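Long-range contacts in putative triphosphoribosyl-dephospho-coA synthase (Archaeoglobus fulgidus DSM 4304, PDB 3H9P), which is of unproven function but probably binds ATP and makes triphosphoribosyl-dephospho-CoA: residues Val175-Tyr179 with Arg215-Asp219; Leu182-Pro186 with Glu200-Ala206; Pro186-Val190 with Asn228-Ile232; Lys193-Tyr198 with Lys221-Ala227. All coordinates share one frame; numbering follows the deposited sequence.

How the interactions relate
All four contacts gather in one all-helical corner of the subunit, on the same side of its centre. Interactions 3 and 4 lie closest, their centres about 9 Å apart, and both draw on helix 188-194; interaction 2 lies about 10 Å from interaction 3 and shares P186 with it. Interactions 1 and 4 use different turns of helix 212-225, their centres about 15 Å apart. L182 joins interactions 2 and 3, its CD1 lying 3.6 Å from CB of P229, while CD1 of I202 meets CD1 of L222 at 3.3 Å between interactions 2 and 4. Interaction 3 is the most deeply placed, about 10 Å from the chain centre.

Interaction 1. Residues Val175-Tyr179 with Arg215-Asp219; sequences VELYY and RKELD
R215 lies flat on the ring of Y179 and ends in a salt bridge to E176, bridging two helices of this all-helical fold, 171-182 and 212-225. The short helical segments cross at 54° with axes 13.6 Å apart, a gap too wide for backbone packing, and long side chains fill it. The tight part is the stack. Guanidinium and ring planes are only 7° apart, CZ of R215 sits off-centre over the ring in a cation-pi contact, and CD of R215 lies over the face, 3.9 Å from the centroid of the Y179 ring. An arginine chain extended from CG to NE allows this, since its methylenes and its charged end can cover one face together. CD2 of Y178 lies against the opposite face, near its rim.

Beyond the ring the guanidinium meets E176 end-on: NH1 donates to OE2 and NH2 to OE1 of E176, each at 2.8 Å. Both oxygens are met on their syn side, yet the two planes are turned 34° from one another. The glutamate reaches back because its chain is bent at chi2. K172 forms a second salt bridge to the same carboxylate, and NE of R215 is hydrogen-bonded to O of A209, which fixes the guanidinium further.

The far end is looser and wetter. D219 comes near the Y179 hydroxyl, with OD2 3.1 Å from OH at a poor angle for a bond; it reaches Y178 through a water, which lies 2.5 Å from OH of Y178 and donates to OD1 of D219 at 2.9 Å.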
loop_
_atom_site.group_PDB
_atom_site.type_symbol
_atom_site.label_atom_id
_atom_site.label_comp_id
_atom_site.label_asym_id
_atom_site.label_seq_id
_atom_site.Cartn_x
_atom_site.Cartn_y
_atom_site.Cartn_z
ATOM N N VAL A 175 -18.947 -22.446 -4.904
ATOM C CA VAL A 175 -19.339 -21.837 -3.639
ATOM C C VAL A 175 -18.437 -22.336 -2.518
ATOM O O VAL A 175 -17.822 -21.544 -1.797
ATOM C CB VAL A 175 -20.800 -22.171 -3.277
ATOM C CG1 VAL A 175 -21.197 -21.493 -1.965
ATOM C CG2 VAL A 175 -21.712 -21.743 -4.402
ATOM N N GLU A 176 -18.345 -23.649 -2.362
ATOM C CA GLU A 176 -17.444 -24.149 -1.349
ATOM C C GLU A 176 -16.043 -23.547 -1.505
ATOM O O GLU A 176 -15.465 -23.135 -0.513
ATOM C CB GLU A 176 -17.442 -25.673 -1.237
ATOM C CG GLU A 176 -18.797 -26.271 -0.802
ATOM C CD GLU A 176 -19.475 -25.563 0.382
ATOM O OE1 GLU A 176 -18.803 -25.035 1.277
ATOM O OE2 GLU A 176 -20.714 -25.539 0.426
ATOM N N LEU A 177 -15.530 -23.444 -2.733
ATOM C CA LEU A 177 -14.223 -22.792 -2.943
ATOM C C LEU A 177 -14.213 -21.384 -2.384
ATOM O O LEU A 177 -13.317 -21.013 -1.646
ATOM C CB LEU A 177 -13.784 -22.757 -4.416
ATOM C CG LEU A 177 -12.394 -22.077 -4.615
ATOM C CD1 LEU A 177 -11.295 -22.615 -3.647
ATOM C CD2 LEU A 177 -11.864 -22.145 -6.020
ATOM N N TYR A 178 -15.227 -20.604 -2.725
ATOM C CA TYR A 178 -15.275 -19.214 -2.330
ATOM C C TYR A 178 -15.189 -19.067 -0.810
ATOM O O TYR A 178 -14.396 -18.256 -0.298
ATOM C CB TYR A 178 -16.532 -18.547 -2.900
ATOM C CG TYR A 178 -16.721 -17.125 -2.452
ATOM C CD1 TYR A 178 -15.974 -16.090 -3.022
ATOM C CD2 TYR A 178 -17.645 -16.812 -1.450
ATOM C CE1 TYR A 178 -16.156 -14.747 -2.600
ATOM C CE2 TYR A 178 -17.826 -15.516 -1.019
ATOM C CZ TYR A 178 -17.084 -14.479 -1.593
ATOM O OH TYR A 178 -17.276 -13.186 -1.164
ATOM N N TYR A 179 -15.985 -19.840 -0.075
ATOM C CA TYR A 179 -15.951 -19.716 1.392
ATOM C C TYR A 179 -14.644 -20.204 2.015
ATOM O O TYR A 179 -14.123 -19.589 2.968
ATOM C CB TYR A 179 -17.226 -20.245 2.070
ATOM C CG TYR A 179 -18.429 -19.350 1.763
ATOM C CD1 TYR A 179 -18.730 -18.245 2.567
ATOM C CD2 TYR A 179 -19.238 -19.593 0.652
ATOM C CE1 TYR A 179 -19.815 -17.414 2.287
ATOM C CE2 TYR A 179 -20.336 -18.766 0.362
ATOM C CZ TYR A 179 -20.606 -17.666 1.183
ATOM O OH TYR A 179 -21.679 -16.832 0.903
ATOM N N ARG A 215 -24.646 -18.180 5.618
ATOM C CA ARG A 215 -23.931 -17.527 4.516
ATOM C C ARG A 215 -24.602 -16.249 3.967
ATOM O O ARG A 215 -23.920 -15.288 3.568
ATOM C CB ARG A 215 -23.609 -18.544 3.416
ATOM C CG ARG A 215 -22.536 -19.524 3.861
ATOM C CD ARG A 215 -22.353 -20.707 2.911
ATOM N NE ARG A 215 -21.118 -21.389 3.253
ATOM C CZ ARG A 215 -20.613 -22.467 2.653
ATOM N NH1 ARG A 215 -21.232 -23.071 1.630
ATOM N NH2 ARG A 215 -19.457 -22.958 3.107
ATOM N N LYS A 216 -25.927 -16.221 3.955
ATOM C CA LYS A 216 -26.633 -15.025 3.518
ATOM C C LYS A 216 -26.467 -13.910 4.547
ATOM O O LYS A 216 -26.163 -12.763 4.196
ATOM C CB LYS A 216 -28.095 -15.342 3.292
ATOM C CG LYS A 216 -28.982 -14.126 3.214
ATOM C CD LYS A 216 -29.016 -13.514 1.809
ATOM C CE LYS A 216 -30.452 -13.031 1.487
ATOM N NZ LYS A 216 -31.372 -14.152 1.136
ATOM N N GLU A 217 -26.663 -14.260 5.815
ATOM C CA GLU A 217 -26.385 -13.369 6.928
ATOM C C GLU A 217 -25.103 -12.617 6.647
ATOM O O GLU A 217 -25.102 -11.393 6.527
ATOM C CB GLU A 217 -26.178 -14.194 8.188
ATOM C CG GLU A 217 -26.865 -13.669 9.416
ATOM C CD GLU A 217 -26.958 -14.737 10.490
ATOM O OE1 GLU A 217 -26.196 -15.735 10.391
ATOM O OE2 GLU A 217 -27.780 -14.588 11.420
ATOM N N LEU A 218 -24.016 -13.372 6.509
ATOM C CA LEU A 218 -22.707 -12.803 6.287
ATOM C C LEU A 218 -22.718 -11.920 5.062
ATOM O O LEU A 218 -22.271 -10.780 5.127
ATOM C CB LEU A 218 -21.640 -13.887 6.166
ATOM C CG LEU A 218 -20.204 -13.422 5.880
ATOM C CD1 LEU A 218 -19.665 -12.445 6.927
ATOM C CD2 LEU A 218 -19.285 -14.645 5.805
ATOM N N ASP A 219 -23.254 -12.423 3.957
ATOM C CA ASP A 219 -23.239 -11.656 2.724
ATOM C C ASP A 219 -23.890 -10.321 2.969
ATOM O O ASP A 219 -23.348 -9.278 2.586
ATOM C CB ASP A 219 -23.967 -12.405 1.611
ATOM C CG ASP A 219 -23.120 -13.506 1.005
ATOM O OD1 ASP A 219 -21.871 -13.401 1.102
ATOM O OD2 ASP A 219 -23.692 -14.478 0.453
HETATM O O HOH W 1 -19.147 -12.861 0.430
#

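Interaction 2. Residues Leu182-Pro186 with Glu200-Ala206; sequences LSKFP and EKITEWA
The turn that leaves helix 171-182 and leads to helix 188-194 packs here along one side of helix 196-208, with L182, S183 and P186 set against T203, A206, I202 and E200. The backbones come very close: the CA atoms of S183 and T203 are 3.9 Å apart, and CB of S183 rests 3.5 Å from the carbonyl O of T203. T203 is the central wedge. Its methyl CG2 lies 3.4 Å from O of L182 and also touches N of P186, so a single methyl fills the curve of the turn, and CA of T203 adds a CA-H...O contact to the same L182 oxygen. The hydroxyl looks elsewhere: with chi1 at 68°, OG1 lies between backbone N and carbonyl carbon and donates to O of E200 one turn back, at 2.6 Å, which holds the side chain's rotation and leaves the methyl for the turn.

Deeper in, the contact is apolar. CG of L182 sits 3.7 Å from CB of A206, and CD1 of L182 meets CG2 of I202, the two side chains crossing at a slant. At the other end P186 and E200 run side by side, CG of the proline 3.3 Å from OE2 of the glutamate. The S183 hydroxyl is hydrogen-bonded to the carbonyl of Y179.

Around this layer, L182 and W205 both lean on L218, and I202 on L222, of helix 212-225, while F185 turns to L145 and R148 of helix 145-151.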
loop_
_atom_site.group_PDB
_atom_site.type_symbol
_atom_site.label_atom_id
_atom_site.label_comp_id
_atom_site.label_asym_id
_atom_site.label_seq_id
_atom_site.Cartn_x
_atom_site.Cartn_y
_atom_site.Cartn_z
ATOM N N LEU A 182 -12.341 -17.346 1.375
ATOM C CA LEU A 182 -12.783 -16.320 2.306
ATOM C C LEU A 182 -12.291 -16.580 3.754
ATOM O O LEU A 182 -11.851 -15.644 4.450
ATOM C CB LEU A 182 -14.313 -16.160 2.246
ATOM C CG LEU A 182 -14.934 -14.853 2.776
ATOM C CD1 LEU A 182 -14.491 -13.600 1.956
ATOM C CD2 LEU A 182 -16.444 -14.970 2.832
ATOM N N SER A 183 -12.318 -17.828 4.215
ATOM C CA SER A 183 -11.801 -18.087 5.585
ATOM C C SER A 183 -10.279 -18.162 5.746
ATOM O O SER A 183 -9.782 -18.328 6.862
ATOM C CB SER A 183 -12.488 -19.265 6.325
ATOM O OG SER A 183 -13.357 -20.015 5.519
ATOM N N LYS A 184 -9.537 -18.020 4.667
ATOM C CA LYS A 184 -8.123 -18.327 4.726
ATOM C C LYS A 184 -7.300 -17.062 4.511
ATOM O O LYS A 184 -6.232 -16.894 5.083
ATOM C CB LYS A 184 -7.811 -19.383 3.659
ATOM C CG LYS A 184 -6.503 -20.077 3.786
ATOM C CD LYS A 184 -6.353 -21.049 2.633
ATOM C CE LYS A 184 -5.129 -21.903 2.769
ATOM N NZ LYS A 184 -5.536 -23.190 3.364
ATOM N N PHE A 185 -7.798 -16.164 3.678
ATOM C CA PHE A 185 -6.991 -15.017 3.303
ATOM C C PHE A 185 -7.829 -13.796 3.561
ATOM O O PHE A 185 -8.931 -13.695 3.025
ATOM C CB PHE A 185 -6.579 -15.095 1.835
ATOM C CG PHE A 185 -5.756 -16.307 1.496
ATOM C CD1 PHE A 185 -4.431 -16.415 1.932
ATOM C CD2 PHE A 185 -6.304 -17.321 0.734
ATOM C CE1 PHE A 185 -3.676 -17.512 1.605
ATOM C CE2 PHE A 185 -5.560 -18.445 0.408
ATOM C CZ PHE A 185 -4.252 -18.557 0.848
ATOM N N PRO A 186 -7.340 -12.909 4.449
ATOM C CA PRO A 186 -7.968 -11.596 4.642
ATOM C C PRO A 186 -7.844 -10.840 3.315
ATOM O O PRO A 186 -6.798 -10.899 2.662
ATOM C CB PRO A 186 -7.127 -10.933 5.741
ATOM C CG PRO A 186 -6.113 -11.940 6.182
ATOM C CD PRO A 186 -6.051 -13.047 5.151
ATOM N N GLU A 200 -9.643 -9.412 9.030
ATOM C CA GLU A 200 -9.328 -10.650 9.772
ATOM C C GLU A 200 -10.613 -11.249 10.298
ATOM O O GLU A 200 -10.761 -12.470 10.378
ATOM C CB GLU A 200 -8.383 -10.372 10.944
ATOM C CG GLU A 200 -7.153 -11.247 10.953
ATOM C CD GLU A 200 -5.924 -10.528 10.402
ATOM O OE1 GLU A 200 -5.218 -9.840 11.175
ATOM O OE2 GLU A 200 -5.646 -10.648 9.195
ATOM N N LYS A 201 -11.561 -10.377 10.623
ATOM C CA LYS A 201 -12.800 -10.824 11.226
ATOM C C LYS A 201 -13.670 -11.584 10.242
ATOM O O LYS A 201 -14.415 -12.462 10.637
ATOM C CB LYS A 201 -13.569 -9.657 11.833
ATOM C CG LYS A 201 -14.411 -10.075 13.015
ATOM C CD LYS A 201 -13.644 -10.124 14.324
ATOM C CE LYS A 201 -14.599 -10.020 15.510
ATOM N NZ LYS A 201 -13.919 -10.030 16.865
ATOM N N ILE A 202 -13.566 -11.237 8.960
ATOM C CA ILE A 202 -14.260 -11.929 7.872
ATOM C C ILE A 202 -13.818 -13.359 7.804
ATOM O O ILE A 202 -14.635 -14.254 7.657
ATOM C CB ILE A 202 -13.983 -11.264 6.497
ATOM C CG1 ILE A 202 -14.416 -9.796 6.512
ATOM C CG2 ILE A 202 -14.693 -12.022 5.320
ATOM C CD1 ILE A 202 -15.822 -9.617 6.896
ATOM N N THR A 203 -12.515 -13.590 7.903
ATOM C CA THR A 203 -12.039 -14.956 7.849
ATOM C C THR A 203 -12.707 -15.758 8.964
ATOM O O THR A 203 -13.184 -16.863 8.716
ATOM C CB THR A 203 -10.533 -15.062 7.888
ATOM O OG1 THR A 203 -10.084 -14.646 9.167
ATOM C CG2 THR A 203 -9.910 -14.177 6.808
ATOM N N GLU A 204 -12.829 -15.169 10.154
ATOM C CA GLU A 204 -13.442 -15.882 11.293
ATOM C C GLU A 204 -14.938 -16.101 11.116
ATOM O O GLU A 204 -15.469 -17.147 11.544
ATOM C CB GLU A 204 -13.146 -15.188 12.623
ATOM C CG GLU A 204 -11.656 -15.167 12.911
ATOM C CD GLU A 204 -11.255 -14.231 14.038
ATOM O OE1 GLU A 204 -12.055 -13.339 14.379
ATOM O OE2 GLU A 204 -10.129 -14.386 14.574
ATOM N N TRP A 205 -15.609 -15.117 10.506
ATOM C CA TRP A 205 -17.046 -15.244 10.257
ATOM C C TRP A 205 -17.249 -16.224 9.136
ATOM O O TRP A 205 -18.163 -17.051 9.189
ATOM C CB TRP A 205 -17.695 -13.913 9.880
ATOM C CG TRP A 205 -17.594 -12.855 10.944
ATOM C CD1 TRP A 205 -17.491 -13.049 12.298
ATOM C CD2 TRP A 205 -17.591 -11.440 10.741
ATOM N NE1 TRP A 205 -17.405 -11.841 12.943
ATOM C CE2 TRP A 205 -17.469 -10.835 12.013
ATOM C CE3 TRP A 205 -17.688 -10.621 9.611
ATOM C CZ2 TRP A 205 -17.451 -9.437 12.186
ATOM C CZ3 TRP A 205 -17.641 -9.240 9.779
ATOM C CH2 TRP A 205 -17.521 -8.663 11.055
ATOM N N ALA A 206 -16.376 -16.152 8.123
ATOM C CA ALA A 206 -16.464 -17.093 7.007
ATOM C C ALA A 206 -16.340 -18.519 7.507
ATOM O O ALA A 206 -17.113 -19.360 7.089
ATOM C CB ALA A 206 -15.427 -16.799 5.884
#

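Interaction 3. Residues Pro186-Val190 with Asn228-Ile232; sequences PDPLV and NPGTI
D187 and P229 each occupy the N-cap of a helix, 188-194 and 230-246, and the two helix starts lie close together with these CA atoms 5.7 Å apart; P229 is also the centre of an inverse gamma turn. Across the gap goes the D187 carboxylate. OD1 accepts twice: from N of L189 at 3.0 Å on its anti lone pair, which caps its own helix, and from OG1 of T231 at 2.7 Å, arriving from above the carboxylate plane. OD2 points to the first turn of the other helix, where I232 N is a hydrogen-bond donor, though the exact place of this oxygen is doubtful. CG of D187 stands anti to the backbone N (chi1 -160°), aiming the group at both helices.

Carbon closes round the polar pair: CG of the P188 ring and CG of L189 each come to 3.5 Å from OG1 of T231. An alanine at D187 would keep the chain but is likely to leave the T231 hydroxyl and the L189 amide without their shared acceptor. The carboxylate thus caps its own helix and holds the T231 hydroxyl, and may also reach the second helix's amides; both dipoles probably help stabilise its charge.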
loop_
_atom_site.group_PDB
_atom_site.type_symbol
_atom_site.label_atom_id
_atom_site.label_comp_id
_atom_site.label_asym_id
_atom_site.label_seq_id
_atom_site.Cartn_x
_atom_site.Cartn_y
_atom_site.Cartn_z
ATOM N N PRO A 186 -7.340 -12.909 4.449
ATOM C CA PRO A 186 -7.968 -11.596 4.642
ATOM C C PRO A 186 -7.844 -10.840 3.315
ATOM O O PRO A 186 -6.798 -10.899 2.662
ATOM C CB PRO A 186 -7.127 -10.933 5.741
ATOM C CG PRO A 186 -6.113 -11.940 6.182
ATOM C CD PRO A 186 -6.051 -13.047 5.151
ATOM N N ASP A 187 -8.925 -10.216 2.884
ATOM C CA ASP A 187 -8.988 -9.558 1.584
ATOM C C ASP A 187 -8.327 -8.176 1.664
ATOM O O ASP A 187 -8.809 -7.294 2.408
ATOM C CB ASP A 187 -10.456 -9.408 1.142
ATOM C CG ASP A 187 -10.598 -9.184 -0.364
ATOM O OD1 ASP A 187 -9.987 -8.219 -0.878
ATOM O OD2 ASP A 187 -11.310 -9.976 -1.045
ATOM N N PRO A 188 -7.235 -7.980 0.904
ATOM C CA PRO A 188 -6.534 -6.705 0.850
ATOM C C PRO A 188 -7.474 -5.515 0.542
ATOM O O PRO A 188 -7.301 -4.443 1.096
ATOM C CB PRO A 188 -5.504 -6.913 -0.276
ATOM C CG PRO A 188 -5.968 -8.070 -1.043
ATOM C CD PRO A 188 -6.688 -8.947 -0.070
ATOM N N LEU A 189 -8.486 -5.717 -0.289
ATOM C CA LEU A 189 -9.468 -4.637 -0.553
ATOM C C LEU A 189 -10.264 -4.284 0.679
ATOM O O LEU A 189 -10.514 -3.093 0.985
ATOM C CB LEU A 189 -10.441 -5.058 -1.643
ATOM C CG LEU A 189 -9.829 -5.292 -3.012
ATOM C CD1 LEU A 189 -10.926 -5.846 -3.961
ATOM C CD2 LEU A 189 -9.218 -4.003 -3.554
ATOM N N VAL A 190 -10.699 -5.308 1.400
ATOM C CA VAL A 190 -11.362 -5.065 2.687
ATOM C C VAL A 190 -10.380 -4.386 3.669
ATOM O O VAL A 190 -10.749 -3.429 4.352
ATOM C CB VAL A 190 -11.940 -6.367 3.253
ATOM C CG1 VAL A 190 -12.413 -6.191 4.682
ATOM C CG2 VAL A 190 -13.043 -6.893 2.358
ATOM N N ASN A 228 -16.695 -5.429 0.363
ATOM C CA ASN A 228 -16.781 -6.450 -0.673
ATOM C C ASN A 228 -15.462 -7.175 -0.824
ATOM O O ASN A 228 -14.474 -6.554 -1.141
ATOM C CB ASN A 228 -17.169 -5.839 -2.021
ATOM C CG ASN A 228 -16.922 -6.809 -3.201
ATOM O OD1 ASN A 228 -17.407 -7.946 -3.203
ATOM N ND2 ASN A 228 -16.153 -6.364 -4.183
ATOM N N PRO A 229 -15.436 -8.492 -0.606
ATOM C CA PRO A 229 -14.185 -9.255 -0.722
ATOM C C PRO A 229 -13.823 -9.594 -2.158
ATOM O O PRO A 229 -13.746 -10.775 -2.515
ATOM C CB PRO A 229 -14.477 -10.550 0.026
ATOM C CG PRO A 229 -15.899 -10.501 0.455
ATOM C CD PRO A 229 -16.566 -9.343 -0.195
ATOM N N GLY A 230 -13.575 -8.562 -2.964
ATOM C CA GLY A 230 -13.300 -8.717 -4.392
ATOM C C GLY A 230 -12.160 -9.650 -4.766
ATOM O O GLY A 230 -12.231 -10.358 -5.766
ATOM N N THR A 231 -11.107 -9.668 -3.961
ATOM C CA THR A 231 -9.913 -10.432 -4.282
ATOM C C THR A 231 -10.188 -11.913 -4.148
ATOM O O THR A 231 -9.627 -12.725 -4.890
ATOM C CB THR A 231 -8.768 -10.070 -3.342
ATOM O OG1 THR A 231 -8.699 -8.643 -3.210
ATOM C CG2 THR A 231 -7.431 -10.605 -3.843
ATOM N N ILE A 232 -11.053 -12.272 -3.198
ATOM C CA ILE A 232 -11.402 -13.648 -2.970
ATOM C C ILE A 232 -12.151 -14.200 -4.182
ATOM O O ILE A 232 -11.831 -15.287 -4.687
ATOM C CB ILE A 232 -12.192 -13.814 -1.646
ATOM C CG1 ILE A 232 -11.410 -13.224 -0.475
ATOM C CG2 ILE A 232 -12.561 -15.291 -1.408
ATOM C CD1 ILE A 232 -9.959 -13.816 -0.314
#

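Interaction 4. Residues Lys193-Tyr198 with Lys221-Ala227; sequences KMGREY and KLLKDGA
The ring of Y198 meets D225 at its edge: OD2 of D225 lies in the ring plane beside the hydroxyl, while CG of M194, a selenomethionine, sits 3.9 Å above one face, toward the rim. W205 meets the same tyrosine edge-to-face. CB of A227 approaches CE2 of Y198 obliquely, at 3.8 Å, and also touches CG of M194, so this small methyl fills the angle between the two larger side chains.

The central bond is very short, its exact length uncertain: OH of Y198 donates to OD2 of D225 at 2.5 Å, with ring and carboxylate planes 68° apart. CG of Y198 is anti to the backbone N (chi1 -174°), which sends the ring straight across to the last turn of helix 212-225. CD1 of L222 lies 3.9 Å from the same hydroxyl. K221, one turn before D225, forms a long salt bridge from NZ to OD2 at 3.5 Å, so that oxygen has a cation as well as the phenol.

The chain leaves the helix through a Schellman motif at G226. The carbonyl this turn presents is flanked by K193, whose CD is 3.4 Å from O of G226. M194, bent at chi2 and chi3, brings CE to 3.8 Å from O of D225, and also packs on E197 of the second subunit.

A phenylalanine in place of Y198 would probably still pack on A227 but leave D225 without its phenol donor. With that donor and K221 both near OD2, the aspartate is likely to stay ionised, and the phenol-carboxylate bond links the two helices.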
loop_
_atom_site.group_PDB
_atom_site.type_symbol
_atom_site.label_atom_id
_atom_site.label_comp_id
_atom_site.label_asym_id
_atom_site.label_seq_id
_atom_site.Cartn_x
_atom_site.Cartn_y
_atom_site.Cartn_z
ATOM N N LYS A 193 -10.181 -0.716 2.971
ATOM C CA LYS A 193 -11.413 0.059 3.188
ATOM C C LYS A 193 -11.845 0.067 4.664
ATOM O O LYS A 193 -12.152 1.130 5.212
ATOM C CB LYS A 193 -12.564 -0.468 2.313
ATOM C CG LYS A 193 -13.832 0.371 2.410
ATOM C CD LYS A 193 -14.865 -0.009 1.378
ATOM C CE LYS A 193 -16.008 1.012 1.370
ATOM N NZ LYS A 193 -16.617 1.170 0.002
HETATM N N MSE A 194 -11.867 -1.127 5.271
HETATM C CA MSE A 194 -12.396 -1.357 6.619
HETATM C C MSE A 194 -11.333 -1.518 7.687
HETATM O O MSE A 194 -11.643 -1.463 8.868
HETATM C CB MSE A 194 -13.251 -2.625 6.659
HETATM C CG MSE A 194 -14.279 -2.754 5.593
HETATM SE SE MSE A 194 -15.386 -1.192 5.426
HETATM C CE MSE A 194 -16.236 -1.089 7.207
ATOM N N GLY A 195 -10.093 -1.759 7.287
ATOM C CA GLY A 195 -9.034 -1.974 8.252
ATOM C C GLY A 195 -8.687 -3.437 8.447
ATOM O O GLY A 195 -9.496 -4.320 8.209
ATOM N N ARG A 196 -7.469 -3.664 8.910
ATOM C CA ARG A 196 -6.922 -4.971 9.084
ATOM C C ARG A 196 -7.802 -5.830 9.963
ATOM O O ARG A 196 -8.103 -6.956 9.610
ATOM C CB ARG A 196 -5.502 -4.854 9.670
ATOM C CG ARG A 196 -4.469 -5.537 8.840
ATOM C CD ARG A 196 -3.068 -4.929 8.980
ATOM N NE ARG A 196 -2.094 -6.003 8.814
ATOM C CZ ARG A 196 -0.926 -6.099 9.453
ATOM N NH1 ARG A 196 -0.523 -5.155 10.301
ATOM N NH2 ARG A 196 -0.141 -7.147 9.228
ATOM N N GLU A 197 -8.230 -5.310 11.107
ATOM C CA GLU A 197 -9.011 -6.106 12.041
ATOM C C GLU A 197 -10.393 -6.521 11.505
ATOM O O GLU A 197 -10.877 -7.607 11.826
ATOM C CB GLU A 197 -9.106 -5.432 13.401
ATOM C CG GLU A 197 -8.984 -6.422 14.563
ATOM C CD GLU A 197 -10.246 -7.241 14.707
ATOM O OE1 GLU A 197 -11.331 -6.638 14.528
ATOM O OE2 GLU A 197 -10.167 -8.463 14.956
ATOM N N TYR A 198 -11.007 -5.701 10.658
ATOM C CA TYR A 198 -12.287 -6.074 10.066
ATOM C C TYR A 198 -12.084 -7.148 8.996
ATOM O O TYR A 198 -12.837 -8.119 8.925
ATOM C CB TYR A 198 -13.020 -4.846 9.489
ATOM C CG TYR A 198 -14.413 -5.151 8.994
ATOM C CD1 TYR A 198 -15.546 -4.682 9.676
ATOM C CD2 TYR A 198 -14.604 -5.907 7.848
ATOM C CE1 TYR A 198 -16.829 -4.989 9.219
ATOM C CE2 TYR A 198 -15.876 -6.215 7.382
ATOM C CZ TYR A 198 -16.971 -5.765 8.061
ATOM O OH TYR A 198 -18.196 -6.095 7.558
ATOM N N LYS A 221 -24.222 -8.777 5.806
ATOM C CA LYS A 221 -23.476 -7.935 6.742
ATOM C C LYS A 221 -22.376 -7.174 6.006
ATOM O O LYS A 221 -22.199 -5.967 6.197
ATOM C CB LYS A 221 -22.888 -8.733 7.896
ATOM C CG LYS A 221 -22.381 -7.818 9.015
ATOM C CD LYS A 221 -21.019 -8.276 9.588
ATOM C CE LYS A 221 -20.540 -7.312 10.664
ATOM N NZ LYS A 221 -21.667 -6.499 11.214
ATOM N N LEU A 222 -21.656 -7.914 5.168
ATOM C CA LEU A 222 -20.657 -7.382 4.256
ATOM C C LEU A 222 -21.217 -6.263 3.368
ATOM O O LEU A 222 -20.574 -5.225 3.178
ATOM C CB LEU A 222 -20.097 -8.533 3.415
ATOM C CG LEU A 222 -18.841 -9.250 3.940
ATOM C CD1 LEU A 222 -18.791 -9.353 5.462
ATOM C CD2 LEU A 222 -18.617 -10.616 3.275
ATOM N N LEU A 223 -22.422 -6.477 2.848
ATOM C CA LEU A 223 -23.123 -5.450 2.085
ATOM C C LEU A 223 -23.499 -4.215 2.915
ATOM O O LEU A 223 -23.097 -3.101 2.569
ATOM C CB LEU A 223 -24.355 -6.025 1.386
ATOM C CG LEU A 223 -24.940 -5.106 0.313
ATOM C CD1 LEU A 223 -23.922 -4.880 -0.800
ATOM C CD2 LEU A 223 -26.234 -5.674 -0.243
ATOM N N LYS A 224 -24.258 -4.391 3.995
ATOM C CA LYS A 224 -24.618 -3.243 4.839
ATOM C C LYS A 224 -23.356 -2.497 5.293
ATOM O O LYS A 224 -23.356 -1.269 5.399
ATOM C CB LYS A 224 -25.474 -3.663 6.034
ATOM C CG LYS A 224 -26.930 -4.029 5.697
ATOM C CD LYS A 224 -27.937 -2.833 5.870
ATOM C CE LYS A 224 -29.275 -3.302 6.456
ATOM N NZ LYS A 224 -30.155 -2.191 6.983
ATOM N N ASP A 225 -22.274 -3.238 5.525
ATOM C CA ASP A 225 -21.007 -2.619 5.892
ATOM C C ASP A 225 -20.254 -1.945 4.749
ATOM O O ASP A 225 -19.382 -1.114 5.010
ATOM C CB ASP A 225 -20.098 -3.620 6.597
ATOM C CG ASP A 225 -20.545 -3.890 8.010
ATOM O OD1 ASP A 225 -21.487 -3.215 8.463
ATOM O OD2 ASP A 225 -19.975 -4.771 8.674
ATOM N N GLY A 226 -20.589 -2.283 3.499
ATOM C CA GLY A 226 -19.856 -1.772 2.323
ATOM C C GLY A 226 -18.523 -2.498 2.127
ATOM O O GLY A 226 -17.583 -1.965 1.511
ATOM N N ALA A 227 -18.436 -3.717 2.649
ATOM C CA ALA A 227 -17.205 -4.502 2.572
ATOM C C ALA A 227 -17.322 -5.591 1.516
ATOM O O ALA A 227 -17.985 -6.584 1.756
ATOM C CB ALA A 227 -16.919 -5.133 3.930
#